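Bacterioferritin (Rhodobacter capsulatus, PDB 1JGC) probably oxidises Fe(2+) with dioxygen at ferroxidase centres and stores the resulting Fe(3+) mineral inside a hollow, heme-containing shell of 24 subunits. Local coordinates at residues A[26-32]-A[41-45]; A[36-40]-A[149-155]; A[101-105]-A[117-121]. All blocks are in the same frame, centred on the assembly; numbering follows the deposited sequence.

How the contacts relate
Contacts 1 and 2 are neighbours on helix 38-64, centres about 11 Å apart, joined where L37 N probably donates a hydrogen bond to Q32 O at 3.0 Å. Contact 3 lies on the opposite side of the chain's centre, about 28 Å from contact 1 and 35 Å from contact 2, centre to centre. The heme and the dinuclear site, metal-free in this structure, fall between these ends, away from contact 2. Contact 1 gives W26 and R45 to the heme pocket, the W26 side chain about 9 Å from that of E51. Contact 3 places Y101 about 3 Å from E18 and E127, side chain to side chain; all three glutamates bind iron in the loaded site.

Contact 1: A[26-32]-A[41-45]; sequences WVHFRLQ and AKKSR. With HEM (protoporphyrin IX containing Fe), chain D.
A41 lays its CB beside the F29 ring, 3.8 Å from F29 CD1, and also meets Q32 CB. The CA atoms of F29 and A41 come within 4.4 Å, and the two helical segments run antiparallel (163°), their axes 7.8 Å apart. One turn on, S44 keeps the approach close: its CB points toward 26-32 and sits 3.8 Å from F29 CA. R45 then carries the contact to the cofactor. Its CG stands over the middle of the F29 ring, 3.5 Å from the centroid, and CD runs on above the same face toward CZ. The same CG makes an off-centre CH-pi contact with the six-membered ring of W26, on the face turned away from the heme. A bend at chi3 (91°) carries the guanidinium past the indole, so that W26 CH2 lies over one of its faces, 3.5 Å from R45 NH1. At the guanidinium edge, R45 NH2 makes a weak hydrogen bond of 2.8 Å to O2D of a heme propionate. The other face of W26 packs on a heme vinyl group, carbons CAC and CBC, while W26 NE1 bonds to D56 of a second subunit. Within the ferritin bundle, W26 of helix 5-34 also packs on S48, I49 and the axial heme ligand M52 of helix 38-64, and H28 reaches across to T86 and C89 of helix 83-111.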
loop_
_atom_site.group_PDB
_atom_site.type_symbol
_atom_site.label_atom_id
_atom_site.label_comp_id
_atom_site.label_asym_id
_atom_site.label_seq_id
_atom_site.Cartn_x
_atom_site.Cartn_y
_atom_site.Cartn_z
ATOM N N TRP A 26 8.265 21.639 -40.580
ATOM C CA TRP A 26 7.072 20.811 -40.588
ATOM C C TRP A 26 6.878 20.076 -41.903
ATOM O O TRP A 26 6.467 18.923 -41.912
ATOM C CB TRP A 26 5.827 21.637 -40.259
ATOM C CG TRP A 26 4.718 20.770 -39.764
ATOM C CD1 TRP A 26 3.779 20.126 -40.516
ATOM C CD2 TRP A 26 4.510 20.343 -38.411
ATOM N NE1 TRP A 26 3.004 19.318 -39.718
ATOM C CE2 TRP A 26 3.434 19.428 -38.422
ATOM C CE3 TRP A 26 5.135 20.637 -37.194
ATOM C CZ2 TRP A 26 2.968 18.803 -37.257
ATOM C CZ3 TRP A 26 4.675 20.018 -36.039
ATOM C CH2 TRP A 26 3.601 19.107 -36.080
ATOM N N VAL A 27 7.171 20.734 -43.017
ATOM C CA VAL A 27 7.036 20.077 -44.305
ATOM C C VAL A 27 8.078 18.957 -44.373
ATOM O O VAL A 27 7.799 17.867 -44.856
ATOM C CB VAL A 27 7.262 21.067 -45.482
ATOM C CG1 VAL A 27 7.214 20.322 -46.795
ATOM C CG2 VAL A 27 6.202 22.144 -45.470
ATOM N N HIS A 28 9.276 19.233 -43.878
ATOM C CA HIS A 28 10.337 18.243 -43.885
ATOM C C HIS A 28 9.955 17.046 -43.039
ATOM O O HIS A 28 10.267 15.906 -43.386
ATOM C CB HIS A 28 11.637 18.864 -43.389
ATOM C CG HIS A 28 12.342 19.670 -44.431
ATOM N ND1 HIS A 28 13.436 20.459 -44.152
ATOM C CD2 HIS A 28 12.125 19.787 -45.764
ATOM C CE1 HIS A 28 13.865 21.023 -45.268
ATOM N NE2 HIS A 28 13.086 20.632 -46.260
ATOM N N PHE A 29 9.275 17.306 -41.930
ATOM C CA PHE A 29 8.818 16.235 -41.049
ATOM C C PHE A 29 7.877 15.328 -41.852
ATOM O O PHE A 29 8.078 14.121 -41.931
ATOM C CB PHE A 29 8.105 16.840 -39.827
ATOM C CG PHE A 29 7.009 15.978 -39.265
ATOM C CD1 PHE A 29 7.273 14.703 -38.794
ATOM C CD2 PHE A 29 5.701 16.448 -39.219
ATOM C CE1 PHE A 29 6.251 13.907 -38.287
ATOM C CE2 PHE A 29 4.671 15.656 -38.711
ATOM C CZ PHE A 29 4.945 14.387 -38.246
ATOM N N ARG A 30 6.870 15.932 -42.468
ATOM C CA ARG A 30 5.905 15.188 -43.255
ATOM C C ARG A 30 6.552 14.433 -44.404
ATOM O O ARG A 30 6.262 13.259 -44.633
ATOM C CB ARG A 30 4.823 16.136 -43.771
ATOM C CG ARG A 30 3.693 16.305 -42.785
ATOM C CD ARG A 30 3.061 14.956 -42.574
ATOM N NE ARG A 30 2.222 14.879 -41.390
ATOM C CZ ARG A 30 1.882 13.732 -40.809
ATOM N NH1 ARG A 30 2.314 12.585 -41.305
ATOM N NH2 ARG A 30 1.110 13.731 -39.736
ATOM N N LEU A 31 7.432 15.114 -45.123
ATOM C CA LEU A 31 8.148 14.518 -46.238
ATOM C C LEU A 31 8.962 13.307 -45.758
ATOM O O LEU A 31 8.867 12.216 -46.318
ATOM C CB LEU A 31 9.079 15.569 -46.845
ATOM C CG LEU A 31 8.922 16.059 -48.293
ATOM C CD1 LEU A 31 7.580 15.693 -48.901
ATOM C CD2 LEU A 31 9.125 17.551 -48.279
ATOM N N GLN A 32 9.763 13.505 -44.716
ATOM C CA GLN A 32 10.582 12.425 -44.173
ATOM C C GLN A 32 9.729 11.258 -43.671
ATOM O O GLN A 32 10.133 10.100 -43.745
ATOM C CB GLN A 32 11.469 12.969 -43.048
ATOM C CG GLN A 32 12.469 13.989 -43.556
ATOM C CD GLN A 32 13.028 14.889 -42.475
ATOM O OE1 GLN A 32 12.472 14.993 -41.384
ATOM N NE2 GLN A 32 14.128 15.564 -42.785
ATOM N N ALA A 41 12.253 12.160 -39.183
ATOM C CA ALA A 41 11.017 12.924 -39.136
ATOM C C ALA A 41 10.707 13.489 -37.751
ATOM O O ALA A 41 10.322 14.655 -37.624
ATOM C CB ALA A 41 9.859 12.055 -39.613
ATOM N N LYS A 42 10.878 12.669 -36.715
ATOM C CA LYS A 42 10.585 13.113 -35.360
ATOM C C LYS A 42 11.464 14.265 -34.936
ATOM O O LYS A 42 11.022 15.135 -34.190
ATOM C CB LYS A 42 10.709 11.953 -34.372
ATOM C CG LYS A 42 9.688 10.871 -34.651
ATOM C CD LYS A 42 9.895 9.642 -33.782
ATOM C CE LYS A 42 9.059 8.458 -34.305
ATOM N NZ LYS A 42 9.220 7.265 -33.427
ATOM N N LYS A 43 12.702 14.283 -35.414
ATOM C CA LYS A 43 13.605 15.363 -35.064
ATOM C C LYS A 43 13.106 16.661 -35.702
ATOM O O LYS A 43 13.091 17.716 -35.060
ATOM C CB LYS A 43 15.021 15.043 -35.529
ATOM C CG LYS A 43 16.059 16.057 -35.081
ATOM C CD LYS A 43 16.036 16.265 -33.573
ATOM C CE LYS A 43 17.035 17.336 -33.147
ATOM N NZ LYS A 43 16.904 17.680 -31.696
ATOM N N SER A 44 12.682 16.577 -36.961
ATOM C CA SER A 44 12.163 17.750 -37.656
ATOM C C SER A 44 10.927 18.303 -36.950
ATOM O O SER A 44 10.755 19.522 -36.854
ATOM C CB SER A 44 11.810 17.413 -39.105
ATOM O OG SER A 44 12.978 17.237 -39.873
ATOM N N ARG A 45 10.067 17.411 -36.460
ATOM C CA ARG A 45 8.860 17.843 -35.772
ATOM C C ARG A 45 9.252 18.609 -34.516
ATOM O O ARG A 45 8.688 19.655 -34.218
ATOM C CB ARG A 45 7.978 16.645 -35.405
ATOM C CG ARG A 45 6.511 16.849 -35.770
ATOM C CD ARG A 45 5.592 15.749 -35.259
ATOM N NE ARG A 45 5.070 16.070 -33.937
ATOM C CZ ARG A 45 3.776 16.179 -33.643
ATOM N NH1 ARG A 45 2.854 15.985 -34.576
ATOM N NH2 ARG A 45 3.401 16.506 -32.415
HETATM C CHA HEM D . 1.762 23.146 -31.176
HETATM C CHB HEM D . 2.340 27.923 -31.785
HETATM C CHC HEM D . 2.222 27.225 -36.532
HETATM C CHD HEM D . 1.014 22.612 -35.923
HETATM C C1A HEM D . 2.137 24.471 -30.960
HETATM C C2A HEM D . 2.905 25.013 -29.855
HETATM C C3A HEM D . 2.693 26.377 -29.865
HETATM C C4A HEM D . 2.263 26.668 -31.214
HETATM C CMA HEM D . 3.110 27.394 -28.787
HETATM C CAA HEM D . 4.012 24.344 -29.042
HETATM C CBA HEM D . 3.712 23.037 -28.331
HETATM C CGA HEM D . 2.687 23.189 -27.237
HETATM O O1A HEM D . 2.333 22.155 -26.622
HETATM O O2A HEM D . 2.238 24.334 -26.991
HETATM C C1B HEM D . 2.374 28.170 -33.144
HETATM C C2B HEM D . 2.635 29.467 -33.750
HETATM C C3B HEM D . 2.529 29.297 -35.107
HETATM C C4B HEM D . 2.315 27.863 -35.317
HETATM C CMB HEM D . 2.991 30.767 -33.031
HETATM C CAB HEM D . 2.699 30.329 -36.029
HETATM C CBB HEM D . 1.959 30.521 -37.183
HETATM C C1C HEM D . 2.005 25.888 -36.781
HETATM C C2C HEM D . 2.061 25.290 -38.099
HETATM C C3C HEM D . 1.732 23.961 -37.949
HETATM C C4C HEM D . 1.425 23.792 -36.529
HETATM C CMC HEM D . 2.435 26.018 -39.402
HETATM C CAC HEM D . 1.739 22.966 -38.930
HETATM C CBC HEM D . 1.535 23.139 -40.289
HETATM C C1D HEM D . 1.040 22.348 -34.567
HETATM C C2D HEM D . 0.760 21.048 -33.973
HETATM C C3D HEM D . 0.965 21.184 -32.614
HETATM C C4D HEM D . 1.420 22.563 -32.390
HETATM C CMD HEM D . 0.316 19.773 -34.702
HETATM C CAD HEM D . 0.591 20.087 -31.611
HETATM C CBD HEM D . 1.712 19.395 -30.857
HETATM C CGD HEM D . 1.225 18.183 -30.060
HETATM O O1D HEM D . 0.216 18.314 -29.321
HETATM O O2D HEM D . 1.860 17.106 -30.165
HETATM N NA HEM D . 2.082 25.472 -31.916
HETATM N NB HEM D . 2.230 27.180 -34.116
HETATM N NC HEM D . 1.765 24.942 -35.814
HETATM N ND HEM D . 1.438 23.268 -33.592
HETATM FE FE HEM D . 1.917 25.209 -33.852
#

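Contact 2: A[36-40]-A[149-155]; sequences GLAKM and FALLNAA
L37 and A154 bring their CA atoms within 4.1 Å where the chain leaving helix 146-152 passes the start of helix 38-64; K39 N donates to N153 O (3.2 Å), from above the carbonyl plane, and A155 N makes a weak bond to G36 O. N153 O thus faces the first turn of helix 38-64, whose amino-terminal end would probably attract it. G36 closes the preceding helix in a Schellman motif, and L37 takes the N-cap position of the next. L37 CD2 rests against A150 CB and A154 CB, 4.1 Å from each, and A38 CB meets A155 CB at 3.6 Å. K39 stretches out fully alongside L152 O and A154 O, and a water accepting from K39 NZ (2.9 Å) donates to L152 O. With CG anti to the backbone N (chi1 174°), M40 sends CE to the edge of the F149 ring, 3.9 Å from CE2. N153 ND2 lies over the rim of one face of that ring and bonds back to F149 O at 3.3 Å; N153 OD1 accepts from M157 N of a third subunit. As in other ferritins, the short last helix packs across the end of the bundle: F149 touches Q137 of helix 114-144, M40 touches T86 and L87 of helix 83-111, and A150 meets L144 of a fourth subunit.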
loop_
_atom_site.group_PDB
_atom_site.type_symbol
_atom_site.label_atom_id
_atom_site.label_comp_id
_atom_site.label_asym_id
_atom_site.label_seq_id
_atom_site.Cartn_x
_atom_site.Cartn_y
_atom_site.Cartn_z
ATOM N N GLY A 36 9.597 7.155 -45.066
ATOM C CA GLY A 36 9.827 6.036 -44.178
ATOM C C GLY A 36 10.981 6.277 -43.230
ATOM O O GLY A 36 11.457 5.353 -42.572
ATOM N N LEU A 37 11.441 7.519 -43.156
ATOM C CA LEU A 37 12.546 7.869 -42.269
ATOM C C LEU A 37 11.974 8.495 -40.995
ATOM O O LEU A 37 12.232 9.655 -40.686
ATOM C CB LEU A 37 13.481 8.855 -42.973
ATOM C CG LEU A 37 13.954 8.409 -44.364
ATOM C CD1 LEU A 37 14.926 9.429 -44.934
ATOM C CD2 LEU A 37 14.622 7.050 -44.269
ATOM N N ALA A 38 11.202 7.706 -40.255
ATOM C CA ALA A 38 10.546 8.165 -39.037
ATOM C C ALA A 38 11.435 8.864 -38.014
ATOM O O ALA A 38 11.042 9.877 -37.439
ATOM C CB ALA A 38 9.826 7.004 -38.381
ATOM N N LYS A 39 12.629 8.337 -37.784
ATOM C CA LYS A 39 13.517 8.929 -36.791
ATOM C C LYS A 39 14.013 10.297 -37.211
ATOM O O LYS A 39 14.212 11.181 -36.379
ATOM C CB LYS A 39 14.676 7.982 -36.510
ATOM C CG LYS A 39 14.165 6.619 -36.119
ATOM C CD LYS A 39 15.257 5.669 -35.757
ATOM C CE LYS A 39 14.655 4.365 -35.262
ATOM N NZ LYS A 39 15.738 3.412 -34.908
ATOM N N MET A 40 14.210 10.474 -38.509
ATOM C CA MET A 40 14.643 11.758 -39.017
ATOM C C MET A 40 13.433 12.702 -38.910
ATOM O O MET A 40 13.558 13.874 -38.562
ATOM C CB MET A 40 15.088 11.590 -40.464
ATOM C CG MET A 40 15.432 12.854 -41.194
ATOM S SD MET A 40 16.210 12.488 -42.795
ATOM C CE MET A 40 17.404 13.844 -42.855
ATOM N N PHE A 149 22.771 5.963 -43.969
ATOM C CA PHE A 149 22.124 6.992 -43.173
ATOM C C PHE A 149 20.621 6.765 -43.147
ATOM O O PHE A 149 19.982 6.931 -42.111
ATOM C CB PHE A 149 22.404 8.384 -43.749
ATOM C CG PHE A 149 21.890 9.504 -42.894
ATOM C CD1 PHE A 149 22.666 10.019 -41.867
ATOM C CD2 PHE A 149 20.622 10.026 -43.103
ATOM C CE1 PHE A 149 22.180 11.042 -41.060
ATOM C CE2 PHE A 149 20.131 11.042 -42.305
ATOM C CZ PHE A 149 20.908 11.553 -41.283
ATOM N N ALA A 150 20.057 6.403 -44.295
ATOM C CA ALA A 150 18.625 6.162 -44.384
ATOM C C ALA A 150 18.265 4.988 -43.478
ATOM O O ALA A 150 17.250 5.013 -42.794
ATOM C CB ALA A 150 18.231 5.866 -45.822
ATOM N N LEU A 151 19.113 3.967 -43.470
ATOM C CA LEU A 151 18.875 2.801 -42.641
ATOM C C LEU A 151 18.816 3.191 -41.163
ATOM O O LEU A 151 17.882 2.828 -40.455
ATOM C CB LEU A 151 19.977 1.768 -42.881
ATOM C CG LEU A 151 19.925 0.465 -42.082
ATOM C CD1 LEU A 151 18.538 -0.155 -42.179
ATOM C CD2 LEU A 151 20.979 -0.492 -42.621
ATOM N N LEU A 152 19.817 3.945 -40.717
ATOM C CA LEU A 152 19.915 4.412 -39.337
ATOM C C LEU A 152 18.713 5.243 -38.882
ATOM O O LEU A 152 18.367 5.256 -37.699
ATOM C CB LEU A 152 21.181 5.259 -39.161
ATOM C CG LEU A 152 21.419 5.968 -37.820
ATOM C CD1 LEU A 152 21.621 4.938 -36.728
ATOM C CD2 LEU A 152 22.638 6.865 -37.917
ATOM N N ASN A 153 18.073 5.928 -39.818
ATOM C CA ASN A 153 16.956 6.775 -39.461
ATOM C C ASN A 153 15.603 6.299 -39.932
ATOM O O ASN A 153 14.629 7.049 -39.889
ATOM C CB ASN A 153 17.234 8.186 -39.959
ATOM C CG ASN A 153 18.278 8.888 -39.118
ATOM O OD1 ASN A 153 17.990 9.321 -38.002
ATOM N ND2 ASN A 153 19.502 8.979 -39.629
ATOM N N ALA A 154 15.543 5.040 -40.352
ATOM C CA ALA A 154 14.301 4.451 -40.839
ATOM C C ALA A 154 13.587 3.629 -39.769
ATOM O O ALA A 154 14.187 3.183 -38.791
ATOM C CB ALA A 154 14.584 3.577 -42.052
ATOM N N ALA A 155 12.293 3.429 -39.959
ATOM C CA ALA A 155 11.517 2.643 -39.018
ATOM C C ALA A 155 11.164 1.295 -39.641
ATOM O O ALA A 155 10.851 1.212 -40.829
ATOM C CB ALA A 155 10.244 3.390 -38.637
HETATM O O HOH W 1 18.458 2.843 -35.606
#

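Contact 3: A[101-105]-A[117-121]; sequences YREAR and KNIFE
F120 presses its ring onto A104 in the antiparallel pairing of two consecutive helices of the ferritin four-helix bundle, whose segments 101-105 and 117-121 lie at 160° with axes 8.8 Å apart. This inner side is the tight one. A104 CB stands over the middle of the F120 ring, 3.6 Å from its centroid, in a CH-pi contact, and Y101 brings CD1 up to the ring's edge, 4.0 Å from F120 CD1, the two side chains set roughly perpendicular. F120 also packs on L11 and A14 of helix 5-34 and on C108. Y101 passes from this apolar cluster toward the diiron site, where its OH makes a weak hydrogen bond to E127, which binds both irons in the loaded site, empty here.

Outward from the ring the contact becomes polar; R105 is partly exposed, K117 and E121 buried against other subunits. R105 CB still packs on F120 CB (3.7 Å), but beyond it the chain turns sharply at chi2 (-91°) and the guanidinium swings to E121. K117 runs beside R105, and its NZ is held in a salt bridge by E121 of a sixth subunit; E121 OE2 in turn accepts from K117 NZ of a fifth subunit. Bridges repeated to two subunits are consistent with a ring about a three-fold axis of the shell, where ferritins have channels. With an alanine in place of R105, E121 OE2 would probably lose both guanidinium bonds, leaving the carboxylate to its links with the fifth subunit. The grip itself is side-on, two nitrogens on one oxygen: R105 NE reaches the anti lone pair of E121 OE2 at 2.9 Å (153° at the hydrogen), while R105 NH2 meets that oxygen at 3.2 Å, nearly in line with its C-O bond.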
loop_
_atom_site.group_PDB
_atom_site.type_symbol
_atom_site.label_atom_id
_atom_site.label_comp_id
_atom_site.label_asym_id
_atom_site.label_seq_id
_atom_site.Cartn_x
_atom_site.Cartn_y
_atom_site.Cartn_z
ATOM N N TYR A 101 20.014 37.607 -36.664
ATOM C CA TYR A 101 19.996 37.771 -35.212
ATOM C C TYR A 101 21.208 38.507 -34.669
ATOM O O TYR A 101 21.083 39.289 -33.730
ATOM C CB TYR A 101 19.880 36.419 -34.501
ATOM C CG TYR A 101 18.637 35.623 -34.825
ATOM C CD1 TYR A 101 17.470 36.243 -35.269
ATOM C CD2 TYR A 101 18.619 34.239 -34.657
ATOM C CE1 TYR A 101 16.317 35.500 -35.540
ATOM C CE2 TYR A 101 17.474 33.486 -34.919
ATOM C CZ TYR A 101 16.332 34.122 -35.358
ATOM O OH TYR A 101 15.207 33.372 -35.596
ATOM N N ARG A 102 22.379 38.256 -35.244
ATOM C CA ARG A 102 23.593 38.927 -34.789
ATOM C C ARG A 102 23.510 40.432 -35.064
ATOM O O ARG A 102 24.020 41.266 -34.301
ATOM C CB ARG A 102 24.806 38.322 -35.486
ATOM C CG ARG A 102 25.040 36.889 -35.074
ATOM C CD ARG A 102 26.226 36.258 -35.752
ATOM N NE ARG A 102 26.541 34.983 -35.117
ATOM C CZ ARG A 102 26.782 33.856 -35.779
ATOM N NH1 ARG A 102 26.749 33.841 -37.102
ATOM N NH2 ARG A 102 27.049 32.733 -35.118
ATOM N N GLU A 103 22.832 40.759 -36.156
ATOM C CA GLU A 103 22.635 42.131 -36.592
ATOM C C GLU A 103 21.662 42.823 -35.632
ATOM O O GLU A 103 21.956 43.885 -35.075
ATOM C CB GLU A 103 22.060 42.092 -37.998
ATOM C CG GLU A 103 22.300 43.305 -38.842
ATOM C CD GLU A 103 21.708 43.127 -40.238
ATOM O OE1 GLU A 103 22.049 42.107 -40.904
ATOM O OE2 GLU A 103 20.908 44.005 -40.649
ATOM N N ALA A 104 20.497 42.207 -35.440
ATOM C CA ALA A 104 19.486 42.757 -34.546
ATOM C C ALA A 104 20.086 42.902 -33.155
ATOM O O ALA A 104 19.927 43.925 -32.494
ATOM C CB ALA A 104 18.267 41.838 -34.496
ATOM N N ARG A 105 20.790 41.869 -32.725
ATOM C CA ARG A 105 21.408 41.857 -31.415
ATOM C C ARG A 105 22.343 43.067 -31.225
ATOM O O ARG A 105 22.260 43.766 -30.208
ATOM C CB ARG A 105 22.133 40.517 -31.231
ATOM C CG ARG A 105 22.810 40.339 -29.910
ATOM C CD ARG A 105 24.225 40.821 -30.021
ATOM N NE ARG A 105 24.793 41.046 -28.707
ATOM C CZ ARG A 105 25.693 41.981 -28.457
ATOM N NH1 ARG A 105 26.123 42.767 -29.439
ATOM N NH2 ARG A 105 26.148 42.134 -27.221
ATOM N N LYS A 117 17.895 42.577 -26.318
ATOM C CA LYS A 117 19.227 42.131 -26.691
ATOM C C LYS A 117 19.432 40.680 -26.256
ATOM O O LYS A 117 19.879 39.838 -27.041
ATOM C CB LYS A 117 20.289 43.014 -26.032
ATOM C CG LYS A 117 21.704 42.646 -26.410
ATOM C CD LYS A 117 22.718 43.186 -25.409
ATOM C CE LYS A 117 22.543 42.525 -24.056
ATOM N NZ LYS A 117 23.673 42.827 -23.135
ATOM N N ASN A 118 19.103 40.388 -25.000
ATOM C CA ASN A 118 19.265 39.035 -24.492
ATOM C C ASN A 118 18.385 38.023 -25.208
ATOM O O ASN A 118 18.738 36.855 -25.294
ATOM C CB ASN A 118 19.008 38.985 -22.988
ATOM C CG ASN A 118 20.068 39.720 -22.204
ATOM O OD1 ASN A 118 21.215 39.817 -22.643
ATOM N ND2 ASN A 118 19.700 40.236 -21.036
ATOM N N ILE A 119 17.239 38.456 -25.717
ATOM C CA ILE A 119 16.384 37.534 -26.443
ATOM C C ILE A 119 17.140 37.096 -27.695
ATOM O O ILE A 119 17.144 35.916 -28.051
ATOM C CB ILE A 119 15.055 38.187 -26.844
ATOM C CG1 ILE A 119 14.168 38.349 -25.608
ATOM C CG2 ILE A 119 14.364 37.349 -27.909
ATOM C CD1 ILE A 119 12.846 39.032 -25.885
ATOM N N PHE A 120 17.793 38.040 -28.365
ATOM C CA PHE A 120 18.555 37.682 -29.555
ATOM C C PHE A 120 19.790 36.854 -29.203
ATOM O O PHE A 120 20.233 36.027 -30.007
ATOM C CB PHE A 120 18.944 38.928 -30.356
ATOM C CG PHE A 120 17.803 39.520 -31.126
ATOM C CD1 PHE A 120 17.215 38.818 -32.171
ATOM C CD2 PHE A 120 17.295 40.770 -30.795
ATOM C CE1 PHE A 120 16.138 39.349 -32.877
ATOM C CE2 PHE A 120 16.216 41.305 -31.499
ATOM C CZ PHE A 120 15.639 40.590 -32.541
ATOM N N GLU A 121 20.348 37.056 -28.011
ATOM C CA GLU A 121 21.507 36.257 -27.629
ATOM C C GLU A 121 21.009 34.843 -27.336
ATOM O O GLU A 121 21.701 33.851 -27.585
ATOM C CB GLU A 121 22.214 36.844 -26.406
ATOM C CG GLU A 121 22.764 38.230 -26.639
ATOM C CD GLU A 121 24.059 38.486 -25.888
ATOM O OE1 GLU A 121 24.369 37.715 -24.961
ATOM O OE2 GLU A 121 24.763 39.465 -26.224
#